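Local coordinates for protein Pro-Pro endopeptidase (Paenibacillus alvei, PDB 6FPC) that cleaves peptide bonds between two proline residues as a secreted zinc-dependent endopeptidase, preferring a PLP-PVP motif and possibly regulating bacterial adhesion through cleavage of a cell-surface protein, at residues 20-25 / 95-100; 39-44 / 111-116; 59-64 / 87-92; 120-125 / 155-160. All coordinates share one frame; numbering follows the deposited sequence.

Interaction 1 of 4, residues 20-25 / 95-100. With CD (cadmium ion), chain G.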
loop_
_atom_site.group_PDB
_atom_site.type_symbol
_atom_site.label_atom_id
_atom_site.label_comp_id
_atom_site.label_asym_id
_atom_site.label_seq_id
_atom_site.Cartn_x
_atom_site.Cartn_y
_atom_site.Cartn_z
ATOM N N HIS A 20 -14.581 9.051 -12.693
ATOM C CA HIS A 20 -15.547 8.855 -11.605
ATOM C C HIS A 20 -15.692 7.417 -11.145
ATOM O O HIS A 20 -15.540 7.151 -9.949
ATOM C CB HIS A 20 -16.937 9.448 -11.940
ATOM C CG HIS A 20 -16.978 10.946 -11.979
ATOM N ND1 HIS A 20 -18.108 11.622 -12.386
ATOM C CD2 HIS A 20 -16.028 11.854 -11.649
ATOM C CE1 HIS A 20 -17.805 12.908 -12.326
ATOM N NE2 HIS A 20 -16.563 13.094 -11.893
ATOM N N SER A 21 -15.962 6.493 -12.080
ATOM C CA SER A 21 -16.218 5.105 -11.714
ATOM C C SER A 21 -14.988 4.389 -11.181
ATOM O O SER A 21 -15.130 3.584 -10.263
ATOM C CB SER A 21 -16.881 4.339 -12.851
ATOM O OG SER A 21 -15.990 4.161 -13.932
ATOM N N GLU A 22 -13.791 4.691 -11.714
ATOM C CA GLU A 22 -12.557 4.071 -11.218
ATOM C C GLU A 22 -12.194 4.573 -9.823
ATOM O O GLU A 22 -11.780 3.773 -8.983
ATOM C CB GLU A 22 -11.392 4.260 -12.187
ATOM C CG GLU A 22 -10.208 3.338 -11.901
ATOM C CD GLU A 22 -10.506 1.855 -11.723
ATOM O OE1 GLU A 22 -11.403 1.331 -12.423
ATOM O OE2 GLU A 22 -9.838 1.215 -10.878
ATOM N N ALA A 23 -12.391 5.877 -9.569
ATOM C CA ALA A 23 -12.121 6.490 -8.254
ATOM C C ALA A 23 -13.082 5.912 -7.214
ATOM O O ALA A 23 -12.637 5.564 -6.130
ATOM C CB ALA A 23 -12.242 7.999 -8.324
ATOM N N ALA A 24 -14.350 5.694 -7.582
ATOM C CA ALA A 24 -15.348 5.068 -6.702
ATOM C C ALA A 24 -14.968 3.612 -6.388
ATOM O O ALA A 24 -15.050 3.205 -5.231
ATOM C CB ALA A 24 -16.733 5.127 -7.334
ATOM N N ALA A 25 -14.491 2.855 -7.396
ATOM C CA ALA A 25 -14.071 1.458 -7.232
ATOM C C ALA A 25 -12.871 1.348 -6.264
ATOM O O ALA A 25 -12.848 0.456 -5.412
ATOM C CB ALA A 25 -13.711 0.857 -8.588
ATOM N N GLY A 95 -6.814 4.255 -11.727
ATOM C CA GLY A 95 -6.704 3.294 -12.831
ATOM C C GLY A 95 -5.506 2.369 -12.752
ATOM O O GLY A 95 -5.366 1.445 -13.570
ATOM N N TYR A 96 -4.641 2.586 -11.759
ATOM C CA TYR A 96 -3.396 1.818 -11.621
ATOM C C TYR A 96 -3.400 0.810 -10.481
ATOM O O TYR A 96 -2.327 0.361 -10.070
ATOM C CB TYR A 96 -2.211 2.787 -11.498
ATOM C CG TYR A 96 -1.887 3.543 -12.767
ATOM C CD1 TYR A 96 -2.797 4.442 -13.322
ATOM C CD2 TYR A 96 -0.654 3.403 -13.384
ATOM C CE1 TYR A 96 -2.516 5.119 -14.506
ATOM C CE2 TYR A 96 -0.347 4.102 -14.550
ATOM C CZ TYR A 96 -1.275 4.969 -15.100
ATOM O OH TYR A 96 -0.966 5.676 -16.241
ATOM N N SER A 97 -4.595 0.451 -9.969
ATOM C CA SER A 97 -4.724 -0.467 -8.823
ATOM C C SER A 97 -4.145 -1.866 -9.057
ATOM O O SER A 97 -3.473 -2.396 -8.175
ATOM C CB SER A 97 -6.187 -0.611 -8.407
ATOM O OG SER A 97 -6.729 0.639 -8.026
ATOM N N GLU A 98 -4.454 -2.484 -10.224
ATOM C CA GLU A 98 -4.064 -3.861 -10.525
ATOM C C GLU A 98 -2.592 -4.082 -10.762
ATOM O O GLU A 98 -1.900 -3.224 -11.319
ATOM C CB GLU A 98 -4.858 -4.431 -11.725
ATOM C CG GLU A 98 -6.347 -4.626 -11.464
ATOM C CD GLU A 98 -6.779 -5.744 -10.526
ATOM O OE1 GLU A 98 -7.648 -5.483 -9.663
ATOM O OE2 GLU A 98 -6.266 -6.880 -10.661
ATOM N N LYS A 99 -2.130 -5.298 -10.385
ATOM C CA LYS A 99 -0.778 -5.797 -10.596
ATOM C C LYS A 99 -0.432 -5.628 -12.081
ATOM O O LYS A 99 -1.264 -5.939 -12.954
ATOM C CB LYS A 99 -0.730 -7.291 -10.226
ATOM C CG LYS A 99 0.671 -7.907 -10.288
ATOM C CD LYS A 99 0.669 -9.421 -10.072
ATOM C CE LYS A 99 0.345 -9.851 -8.657
ATOM N N GLY A 100 0.756 -5.097 -12.335
ATOM C CA GLY A 100 1.245 -4.840 -13.679
ATOM C C GLY A 100 1.053 -3.409 -14.142
ATOM O O GLY A 100 1.541 -3.058 -15.211
HETATM CD CD CD G . -20.261 10.584 -12.661
HETATM O O HOH W 1 -20.510 12.529 -14.459
HETATM O O HOH W 2 -20.618 8.942 -10.953
#

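Interaction 2 of 4, residues 39-44 / 111-116. With CD (cadmium ion), chain F.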
loop_
_atom_site.group_PDB
_atom_site.type_symbol
_atom_site.label_atom_id
_atom_site.label_comp_id
_atom_site.label_asym_id
_atom_site.label_seq_id
_atom_site.Cartn_x
_atom_site.Cartn_y
_atom_site.Cartn_z
ATOM N N ASP A 39 -9.767 5.442 10.886
ATOM C CA ASP A 39 -9.993 6.537 11.847
ATOM C C ASP A 39 -8.656 7.027 12.406
ATOM O O ASP A 39 -8.364 8.234 12.394
ATOM C CB ASP A 39 -10.911 6.073 12.993
ATOM C CG ASP A 39 -12.381 5.901 12.632
ATOM O OD1 ASP A 39 -13.150 5.409 13.491
ATOM O OD2 ASP A 39 -12.767 6.259 11.492
ATOM N N ALA A 40 -7.822 6.069 12.847
ATOM C CA ALA A 40 -6.498 6.323 13.389
ATOM C C ALA A 40 -5.616 7.005 12.342
ATOM O O ALA A 40 -4.933 7.970 12.675
ATOM C CB ALA A 40 -5.874 5.020 13.861
ATOM N N LEU A 41 -5.679 6.563 11.065
ATOM C CA LEU A 41 -4.915 7.209 9.985
ATOM C C LEU A 41 -5.279 8.690 9.870
ATOM O O LEU A 41 -4.387 9.543 9.830
ATOM C CB LEU A 41 -5.186 6.530 8.636
ATOM C CG LEU A 41 -4.362 5.321 8.299
ATOM C CD1 LEU A 41 -4.863 4.723 6.999
ATOM C CD2 LEU A 41 -2.852 5.668 8.220
ATOM N N TYR A 42 -6.588 8.987 9.824
ATOM C CA TYR A 42 -7.081 10.354 9.734
ATOM C C TYR A 42 -6.621 11.220 10.913
ATOM O O TYR A 42 -6.280 12.377 10.691
ATOM C CB TYR A 42 -8.614 10.393 9.617
ATOM C CG TYR A 42 -9.132 11.772 9.276
ATOM C CD1 TYR A 42 -9.140 12.229 7.960
ATOM C CD2 TYR A 42 -9.573 12.641 10.273
ATOM C CE1 TYR A 42 -9.624 13.495 7.636
ATOM C CE2 TYR A 42 -10.035 13.922 9.963
ATOM C CZ TYR A 42 -10.073 14.337 8.640
ATOM O OH TYR A 42 -10.521 15.591 8.317
ATOM N N SER A 43 -6.601 10.674 12.150
ATOM C CA SER A 43 -6.161 11.439 13.328
ATOM C C SER A 43 -4.672 11.884 13.259
ATOM O O SER A 43 -4.312 12.857 13.922
ATOM C CB SER A 43 -6.435 10.670 14.621
ATOM O OG SER A 43 -5.494 9.623 14.796
ATOM N N LYS A 44 -3.838 11.198 12.436
ATOM C CA LYS A 44 -2.408 11.495 12.243
ATOM C C LYS A 44 -2.151 12.470 11.069
ATOM O O LYS A 44 -1.001 12.677 10.666
ATOM C CB LYS A 44 -1.593 10.189 12.037
ATOM C CG LYS A 44 -1.857 9.094 13.074
ATOM C CD LYS A 44 -1.118 9.285 14.392
ATOM C CE LYS A 44 -1.913 8.806 15.593
ATOM N NZ LYS A 44 -2.196 7.343 15.557
ATOM N N HIS A 111 -2.058 -1.608 -0.548
ATOM C CA HIS A 111 -0.618 -1.771 -0.291
ATOM C C HIS A 111 -0.000 -0.472 0.268
ATOM O O HIS A 111 0.618 -0.480 1.337
ATOM C CB HIS A 111 0.118 -2.210 -1.580
ATOM C CG HIS A 111 1.601 -2.354 -1.397
ATOM N ND1 HIS A 111 2.178 -3.576 -1.128
ATOM C CD2 HIS A 111 2.572 -1.412 -1.434
ATOM C CE1 HIS A 111 3.480 -3.355 -1.047
ATOM N NE2 HIS A 111 3.766 -2.069 -1.228
ATOM N N GLU A 112 -0.190 0.643 -0.446
ATOM C CA GLU A 112 0.380 1.930 -0.031
ATOM C C GLU A 112 -0.244 2.454 1.264
ATOM O O GLU A 112 0.485 2.983 2.097
ATOM C CB GLU A 112 0.339 2.965 -1.170
ATOM C CG GLU A 112 1.247 2.581 -2.350
ATOM C CD GLU A 112 2.740 2.514 -2.041
ATOM O OE1 GLU A 112 3.459 1.801 -2.776
ATOM O OE2 GLU A 112 3.193 3.164 -1.066
ATOM N N THR A 113 -1.549 2.244 1.474
ATOM C CA THR A 113 -2.185 2.682 2.718
ATOM C C THR A 113 -1.612 1.901 3.902
ATOM O O THR A 113 -1.380 2.483 4.952
ATOM C CB THR A 113 -3.725 2.603 2.634
ATOM O OG1 THR A 113 -4.156 3.391 1.529
ATOM C CG2 THR A 113 -4.421 3.130 3.910
ATOM N N LEU A 114 -1.344 0.602 3.727
ATOM C CA LEU A 114 -0.844 -0.254 4.810
ATOM C C LEU A 114 0.558 0.147 5.267
ATOM O O LEU A 114 0.878 -0.050 6.437
ATOM C CB LEU A 114 -0.968 -1.757 4.444
ATOM C CG LEU A 114 -2.234 -2.491 4.979
ATOM C CD1 LEU A 114 -2.179 -2.680 6.483
ATOM C CD2 LEU A 114 -3.524 -1.774 4.648
ATOM N N HIS A 115 1.367 0.802 4.381
ATOM C CA HIS A 115 2.652 1.355 4.802
ATOM C C HIS A 115 2.403 2.468 5.844
ATOM O O HIS A 115 3.072 2.485 6.880
ATOM C CB HIS A 115 3.477 1.913 3.624
ATOM C CG HIS A 115 4.217 0.871 2.826
ATOM N ND1 HIS A 115 5.111 -0.004 3.426
ATOM C CD2 HIS A 115 4.233 0.667 1.489
ATOM C CE1 HIS A 115 5.614 -0.737 2.443
ATOM N NE2 HIS A 115 5.118 -0.373 1.256
ATOM N N ALA A 116 1.440 3.386 5.574
ATOM C CA ALA A 116 1.109 4.477 6.512
ATOM C C ALA A 116 0.570 3.915 7.830
ATOM O O ALA A 116 0.928 4.418 8.887
ATOM C CB ALA A 116 0.107 5.437 5.880
HETATM CD CD CD F . 5.659 -1.023 -0.789
HETATM O O HOH W 3 6.049 0.699 -1.832
#

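Interaction 3 of 4, residues 59-64 / 87-92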
loop_
_atom_site.group_PDB
_atom_site.type_symbol
_atom_site.label_atom_id
_atom_site.label_comp_id
_atom_site.label_asym_id
_atom_site.label_seq_id
_atom_site.Cartn_x
_atom_site.Cartn_y
_atom_site.Cartn_z
ATOM N N PRO A 59 0.872 18.936 -5.657
ATOM C CA PRO A 59 1.802 19.975 -5.166
ATOM C C PRO A 59 2.836 19.510 -4.146
ATOM O O PRO A 59 4.024 19.831 -4.277
ATOM C CB PRO A 59 0.859 21.042 -4.587
ATOM C CG PRO A 59 -0.357 20.949 -5.456
ATOM C CD PRO A 59 -0.513 19.459 -5.721
ATOM N N GLU A 60 2.404 18.722 -3.168
ATOM C CA GLU A 60 3.309 18.229 -2.134
ATOM C C GLU A 60 4.284 17.144 -2.621
ATOM O O GLU A 60 5.210 16.821 -1.885
ATOM C CB GLU A 60 2.541 17.771 -0.899
ATOM C CG GLU A 60 1.689 16.531 -1.093
ATOM C CD GLU A 60 0.989 16.124 0.184
ATOM O OE1 GLU A 60 1.684 15.939 1.210
ATOM O OE2 GLU A 60 -0.257 16.006 0.164
ATOM N N LEU A 61 4.079 16.576 -3.833
ATOM C CA LEU A 61 5.001 15.556 -4.374
ATOM C C LEU A 61 5.781 16.056 -5.577
ATOM O O LEU A 61 6.627 15.318 -6.092
ATOM C CB LEU A 61 4.281 14.221 -4.702
ATOM C CG LEU A 61 3.629 13.478 -3.519
ATOM C CD1 LEU A 61 2.913 12.226 -4.004
ATOM C CD2 LEU A 61 4.643 13.113 -2.441
ATOM N N ALA A 62 5.525 17.327 -6.020
ATOM C CA ALA A 62 6.191 17.926 -7.182
ATOM C C ALA A 62 7.704 17.930 -7.039
ATOM O O ALA A 62 8.393 17.772 -8.042
ATOM C CB ALA A 62 5.673 19.336 -7.456
ATOM N N TYR A 63 8.214 18.006 -5.789
ATOM C CA TYR A 63 9.653 18.000 -5.506
ATOM C C TYR A 63 10.370 16.724 -6.001
ATOM O O TYR A 63 11.590 16.742 -6.141
ATOM C CB TYR A 63 9.920 18.281 -3.996
ATOM C CG TYR A 63 9.694 17.106 -3.071
ATOM C CD1 TYR A 63 10.747 16.264 -2.708
ATOM C CD2 TYR A 63 8.419 16.808 -2.586
ATOM C CE1 TYR A 63 10.542 15.168 -1.867
ATOM C CE2 TYR A 63 8.208 15.718 -1.732
ATOM C CZ TYR A 63 9.274 14.916 -1.364
ATOM O OH TYR A 63 9.058 13.831 -0.546
ATOM N N LEU A 64 9.617 15.613 -6.242
ATOM C CA LEU A 64 10.164 14.334 -6.722
ATOM C C LEU A 64 10.314 14.277 -8.261
ATOM O O LEU A 64 10.890 13.315 -8.790
ATOM C CB LEU A 64 9.284 13.166 -6.246
ATOM C CG LEU A 64 9.209 12.980 -4.740
ATOM C CD1 LEU A 64 8.086 12.013 -4.390
ATOM C CD2 LEU A 64 10.556 12.537 -4.188
ATOM N N GLU A 87 3.972 8.331 2.447
ATOM C CA GLU A 87 4.836 9.044 3.379
ATOM C C GLU A 87 3.884 9.544 4.475
ATOM O O GLU A 87 3.441 8.724 5.275
ATOM C CB GLU A 87 5.652 10.132 2.633
ATOM C CG GLU A 87 6.649 10.927 3.478
ATOM C CD GLU A 87 7.728 10.211 4.273
ATOM O OE1 GLU A 87 8.089 9.070 3.914
ATOM O OE2 GLU A 87 8.208 10.795 5.271
ATOM N N ARG A 88 3.467 10.806 4.445
ATOM C CA ARG A 88 2.455 11.266 5.390
ATOM C C ARG A 88 1.147 11.438 4.640
ATOM O O ARG A 88 0.079 11.596 5.220
ATOM C CB ARG A 88 2.913 12.511 6.120
ATOM C CG ARG A 88 3.935 12.111 7.163
ATOM C CD ARG A 88 3.959 13.090 8.265
ATOM N NE ARG A 88 2.800 12.993 9.155
ATOM C CZ ARG A 88 2.852 12.512 10.392
ATOM N NH1 ARG A 88 3.993 12.043 10.882
ATOM N NH2 ARG A 88 1.769 12.512 11.153
ATOM N N VAL A 89 1.262 11.398 3.335
ATOM C CA VAL A 89 0.175 11.383 2.378
ATOM C C VAL A 89 0.307 10.024 1.680
ATOM O O VAL A 89 1.436 9.507 1.536
ATOM C CB VAL A 89 0.269 12.577 1.391
ATOM C CG1 VAL A 89 1.499 12.491 0.482
ATOM C CG2 VAL A 89 -1.008 12.721 0.576
ATOM N N VAL A 90 -0.832 9.430 1.288
ATOM C CA VAL A 90 -0.819 8.187 0.513
ATOM C C VAL A 90 -1.326 8.651 -0.852
ATOM O O VAL A 90 -2.416 9.186 -0.928
ATOM C CB VAL A 90 -1.694 7.075 1.147
ATOM C CG1 VAL A 90 -1.732 5.829 0.254
ATOM C CG2 VAL A 90 -1.187 6.720 2.543
ATOM N N ALA A 91 -0.499 8.596 -1.883
ATOM C CA ALA A 91 -0.933 9.083 -3.194
ATOM C C ALA A 91 -0.963 7.904 -4.130
ATOM O O ALA A 91 0.013 7.153 -4.178
ATOM C CB ALA A 91 0.021 10.144 -3.697
ATOM N N VAL A 92 -2.109 7.680 -4.800
ATOM C CA VAL A 92 -2.302 6.523 -5.702
ATOM C C VAL A 92 -2.978 6.997 -6.999
ATOM O O VAL A 92 -4.022 7.638 -6.960
ATOM C CB VAL A 92 -3.128 5.389 -5.002
ATOM C CG1 VAL A 92 -3.365 4.195 -5.941
ATOM C CG2 VAL A 92 -2.457 4.907 -3.717
#

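Interaction 4 of 4, residues 120-125 / 155-160. With CD (cadmium ion), chain F.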
loop_
_atom_site.group_PDB
_atom_site.type_symbol
_atom_site.label_atom_id
_atom_site.label_comp_id
_atom_site.label_asym_id
_atom_site.label_seq_id
_atom_site.Cartn_x
_atom_site.Cartn_y
_atom_site.Cartn_z
ATOM N N LEU A 120 2.593 4.941 11.063
ATOM C CA LEU A 120 1.915 5.966 11.863
ATOM C C LEU A 120 0.826 5.504 12.795
ATOM O O LEU A 120 0.463 6.262 13.695
ATOM C CB LEU A 120 1.360 7.027 10.908
ATOM C CG LEU A 120 2.370 7.604 9.898
ATOM C CD1 LEU A 120 1.716 8.600 9.011
ATOM C CD2 LEU A 120 3.565 8.296 10.601
ATOM N N VAL A 121 0.316 4.290 12.612
ATOM C CA VAL A 121 -0.729 3.756 13.477
ATOM C C VAL A 121 -0.193 2.670 14.409
ATOM O O VAL A 121 -0.481 2.710 15.611
ATOM C CB VAL A 121 -1.996 3.290 12.691
ATOM C CG1 VAL A 121 -3.025 2.625 13.619
ATOM C CG2 VAL A 121 -2.633 4.456 11.926
ATOM N N LEU A 122 0.601 1.732 13.865
ATOM C CA LEU A 122 1.065 0.551 14.598
ATOM C C LEU A 122 2.529 0.573 15.094
ATOM O O LEU A 122 3.075 -0.490 15.407
ATOM C CB LEU A 122 0.809 -0.701 13.718
ATOM C CG LEU A 122 -0.653 -0.963 13.286
ATOM C CD1 LEU A 122 -0.729 -2.098 12.273
ATOM C CD2 LEU A 122 -1.579 -1.210 14.475
ATOM N N ASN A 123 3.142 1.762 15.222
ATOM C CA ASN A 123 4.510 1.918 15.769
ATOM C C ASN A 123 5.526 1.031 15.063
ATOM O O ASN A 123 6.359 0.403 15.727
ATOM C CB ASN A 123 4.545 1.608 17.282
ATOM C CG ASN A 123 3.496 2.302 18.103
ATOM O OD1 ASN A 123 2.445 1.730 18.454
ATOM N ND2 ASN A 123 3.776 3.540 18.445
ATOM N N GLU A 124 5.419 0.929 13.727
ATOM C CA GLU A 124 6.309 0.062 12.929
ATOM C C GLU A 124 6.269 -1.395 13.399
ATOM O O GLU A 124 7.302 -2.004 13.668
ATOM C CB GLU A 124 7.745 0.599 12.882
ATOM C CG GLU A 124 7.832 1.952 12.199
ATOM C CD GLU A 124 9.235 2.487 11.993
ATOM O OE1 GLU A 124 9.358 3.715 11.806
ATOM O OE2 GLU A 124 10.206 1.693 11.996
ATOM N N VAL A 125 5.054 -1.944 13.522
ATOM C CA VAL A 125 4.860 -3.351 13.883
ATOM C C VAL A 125 5.637 -4.306 12.935
ATOM O O VAL A 125 6.067 -5.366 13.388
ATOM C CB VAL A 125 3.359 -3.723 13.987
ATOM C CG1 VAL A 125 2.693 -3.799 12.609
ATOM C CG2 VAL A 125 3.173 -5.018 14.777
ATOM N N GLU A 155 7.777 -4.219 3.363
ATOM C CA GLU A 155 7.132 -4.609 2.116
ATOM C C GLU A 155 6.312 -5.895 2.313
ATOM O O GLU A 155 5.150 -5.979 1.863
ATOM C CB GLU A 155 8.188 -4.669 0.985
ATOM C CG GLU A 155 8.817 -3.285 0.744
ATOM C CD GLU A 155 7.843 -2.244 0.191
ATOM O OE1 GLU A 155 8.237 -1.063 0.077
ATOM O OE2 GLU A 155 6.710 -2.620 -0.191
ATOM N N TYR A 156 6.876 -6.859 3.056
ATOM C CA TYR A 156 6.159 -8.101 3.356
ATOM C C TYR A 156 4.913 -7.781 4.186
ATOM O O TYR A 156 3.833 -8.299 3.884
ATOM C CB TYR A 156 7.064 -9.104 4.084
ATOM C CG TYR A 156 6.405 -10.456 4.258
ATOM C CD1 TYR A 156 5.899 -11.155 3.161
ATOM C CD2 TYR A 156 6.207 -11.000 5.526
ATOM C CE1 TYR A 156 5.241 -12.368 3.316
ATOM C CE2 TYR A 156 5.550 -12.222 5.693
ATOM C CZ TYR A 156 5.087 -12.909 4.583
ATOM O OH TYR A 156 4.465 -14.121 4.723
ATOM N N PHE A 157 5.040 -6.840 5.144
ATOM C CA PHE A 157 3.899 -6.406 5.947
ATOM C C PHE A 157 2.799 -5.864 5.037
ATOM O O PHE A 157 1.685 -6.366 5.057
ATOM C CB PHE A 157 4.286 -5.353 7.017
ATOM C CG PHE A 157 3.057 -4.903 7.776
ATOM C CD1 PHE A 157 2.546 -5.670 8.821
ATOM C CD2 PHE A 157 2.346 -3.766 7.377
ATOM C CE1 PHE A 157 1.384 -5.286 9.493
ATOM C CE2 PHE A 157 1.161 -3.398 8.037
ATOM C CZ PHE A 157 0.694 -4.160 9.092
ATOM N N ALA A 158 3.118 -4.867 4.208
ATOM C CA ALA A 158 2.131 -4.236 3.329
ATOM C C ALA A 158 1.483 -5.224 2.324
ATOM O O ALA A 158 0.270 -5.186 2.106
ATOM C CB ALA A 158 2.764 -3.068 2.596
ATOM N N GLU A 159 2.289 -6.099 1.721
ATOM C CA GLU A 159 1.760 -7.021 0.729
ATOM C C GLU A 159 0.951 -8.181 1.364
ATOM O O GLU A 159 -0.137 -8.511 0.872
ATOM C CB GLU A 159 2.886 -7.533 -0.171
ATOM C CG GLU A 159 2.391 -8.112 -1.499
ATOM C CD GLU A 159 1.424 -7.272 -2.327
ATOM O OE1 GLU A 159 1.477 -6.025 -2.262
ATOM O OE2 GLU A 159 0.603 -7.872 -3.050
ATOM N N ALA A 160 1.483 -8.791 2.444
ATOM C CA ALA A 160 0.789 -9.873 3.176
ATOM C C ALA A 160 -0.517 -9.346 3.824
ATOM O O ALA A 160 -1.513 -10.073 3.808
ATOM C CB ALA A 160 1.690 -10.482 4.231
HETATM CD CD CD F . 5.659 -1.023 -0.789
HETATM O O HOH W 3 6.049 0.699 -1.832
#

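Interaction 1 of 4, residues 20-25 / 95-100
The aliphatic part of Glu22 lies against the backbone of Gly95, with Glu22 CG 3.5 Å from Gly95 N and almost as close to Gly95 CA. This is a case of a charged side chain making its contact through a methylene while its polar end is occupied elsewhere. CG stands anti to the backbone nitrogen (chi1 -165°), which carries the chain off the helix toward the loop, and a bend at chi2 (50°) then turns the carboxylate aside. Glu22 OE2 comes within 4.3 Å of Ser97 OG, too far for a direct bond. The hydroxyl is instead hydrogen-bonded to Glu109, and Arg29 makes weak polar contacts with both Glu22 and Ser97. The main chains approach to 6.1 Å between the CA atoms of Glu22 and Gly95. Glycine suits the loop position because of its own backbone: at a phi of 98° a side chain would be jammed against the carbonyl oxygen of the preceding residue. In the fold, the contact sets the first turn of helix 20-30 against the loop that leads from strand 89-93 toward helix 108-121, the helix bearing the zinc-binding histidines. Ser97 is also tied to the start of that helix through backbone hydrogen bonding with Leu108. On helix 20-30, His20 faces a different partner: its ND1 binds a cadmium ion at 2.4 Å, to which two waters are also bound, while NE2, on the other side of the ring, joins Glu17 OE1 in binding a separate cadmium ion.

Interaction 2 of 4, residues 39-44 / 111-116
Helix 35-43 approaches helix 108-121 with the CA atoms of Leu41 and Ala116 7.5 Å apart, a close spacing that the small side chain of Ala116 permits. Leu41 spans the gap as a fork. Its CD1 meets the methyl CG2 of Thr113 at 3.5 Å, while CD2 rests on Ala116 CB at 3.8 Å and also reaches the main chain of that alanine. The two branches thus touch residues one helical turn apart. Thr113 is oriented by its other branch: OG1 hydrogen-bonds the carbonyl of Glu109 within the helix, and CG2, anti to the backbone nitrogen, is the atom presented to Leu41. The metal site occupies other positions on the same helix, an HExxH motif in which His111 NE2 and His115 NE2 each bind the cadmium ion at 2.2 Å; the site is also occupied by zinc, the catalytic metal. A metal-bound water donates a hydrogen bond to Glu112 OE1 at 3.0 Å, consistent with the predicted role of this glutamate as proton acceptor. His111 ND1 is held by Glu159, a second-shell residue. Around the contact, Val117 and Val121 extend the surface met by Leu41, Val90 of strand 89-93 packs on Thr113 and Ala116, and helix 153-166 touches helix 108-121 through Leu114 and His115.

Interaction 3 of 4, residues 59-64 / 87-92
Glu60 and Val89 reach toward each other from opposite directions, and the carboxylate meets the branched end of the valine: Glu60 OE2 lies 3.4 Å from Val89 CG2, and Glu60 OE1 lies 3.5 Å from Val89 CG1. Each oxygen is thus paired with one methyl, while Glu60 CD approaches CG1 and CB. The glutamate holds CG between the backbone nitrogen and carbonyl carbon (chi1 68°) and runs extended beyond it, so the carboxylate is delivered well away from its own backbone. Beside this pair, Leu61 points the same way with a purely apolar end. Its CD1 packs on Ala91 CB at 3.6 Å, and CD2 makes a looser contact of 4.3 Å with Val89 CG1. Val89 and Ala91 share one face of strand 89-93, as alternation along a beta strand requires; Val90, between them, faces helix 108-121 instead. The segment 59-64, from the long loop between strands 47-51 and 84-86, therefore covers the sheet on the side away from the catalytic helix. Val89 belongs to residues 86-89, a region crucial for substrate specificity. No hydrogen bond crosses the contact. Outside it, Glu60 OE2 pairs with Lys49 of the neighbouring strand in a salt bridge; the valine methyls cover one side of the carboxylate and may modestly shield that pairing, although Glu60 itself is exposed.

Interaction 4 of 4, residues 120-125 / 155-160
Phe157, on helix 153-166, puts its ring against Leu122 and Val125 of the turn after helix 108-121; its own helix supplies the glutamate ligand of this HExxH-type metallopeptidase. The tight part of the contact is at the far end of the ring: Val125 CG1 lies 3.7 Å from Phe157 CE1 and 4.1 Å from CZ. Leu122 CD1 sits at a looser 4.0 Å from Phe157 CZ. Both aliphatic side chains cross the phenylalanine at about a right angle. With CG anti to the backbone nitrogen (chi1 178°), the ring projects from helix 153-166 toward the turn. Inside the protein the same ring is enclosed by Leu114 and by Met185 and Leu188 of helix 179-188, so it is buried. The turn side of the contact is looser and more exposed. Leu122 and Val125 are each partly exposed, and the two residues linking them, Asn123 and Glu124, have positive phi values and lie at the surface; the turn bends back there, bringing Leu122 and Val125 to the same ring. Hydrophobic packing thus joins the turn after helix 108-121 to the helix carrying Glu155, two residues before Phe157. That glutamate holds the cadmium ion unevenly through both oxygens, Glu155 OE2 at 2.0 Å from the metal and Glu155 OE1 at 2.7 Å.

Interactions 2 and 4 share helix 108-121 and the same metal site: the first packs its middle on helix 35-43 in a fully buried contact, the second joins the turn after it to helix 153-166 and is partly exposed. Both are aliphatic or aromatic contacts, with the polar work done by metal ligands elsewhere on the helices. Interaction 3, the largest of the four, adjoins interaction 2 through Val90 and through Arg88, which bonds the carbonyl of Lys44; it is mostly buried but carries an exposed glutamate at its margin. Interaction 1, some 18 Å or more from the other centres, is as small as interaction 4 and sets a methylene on a loop backbone.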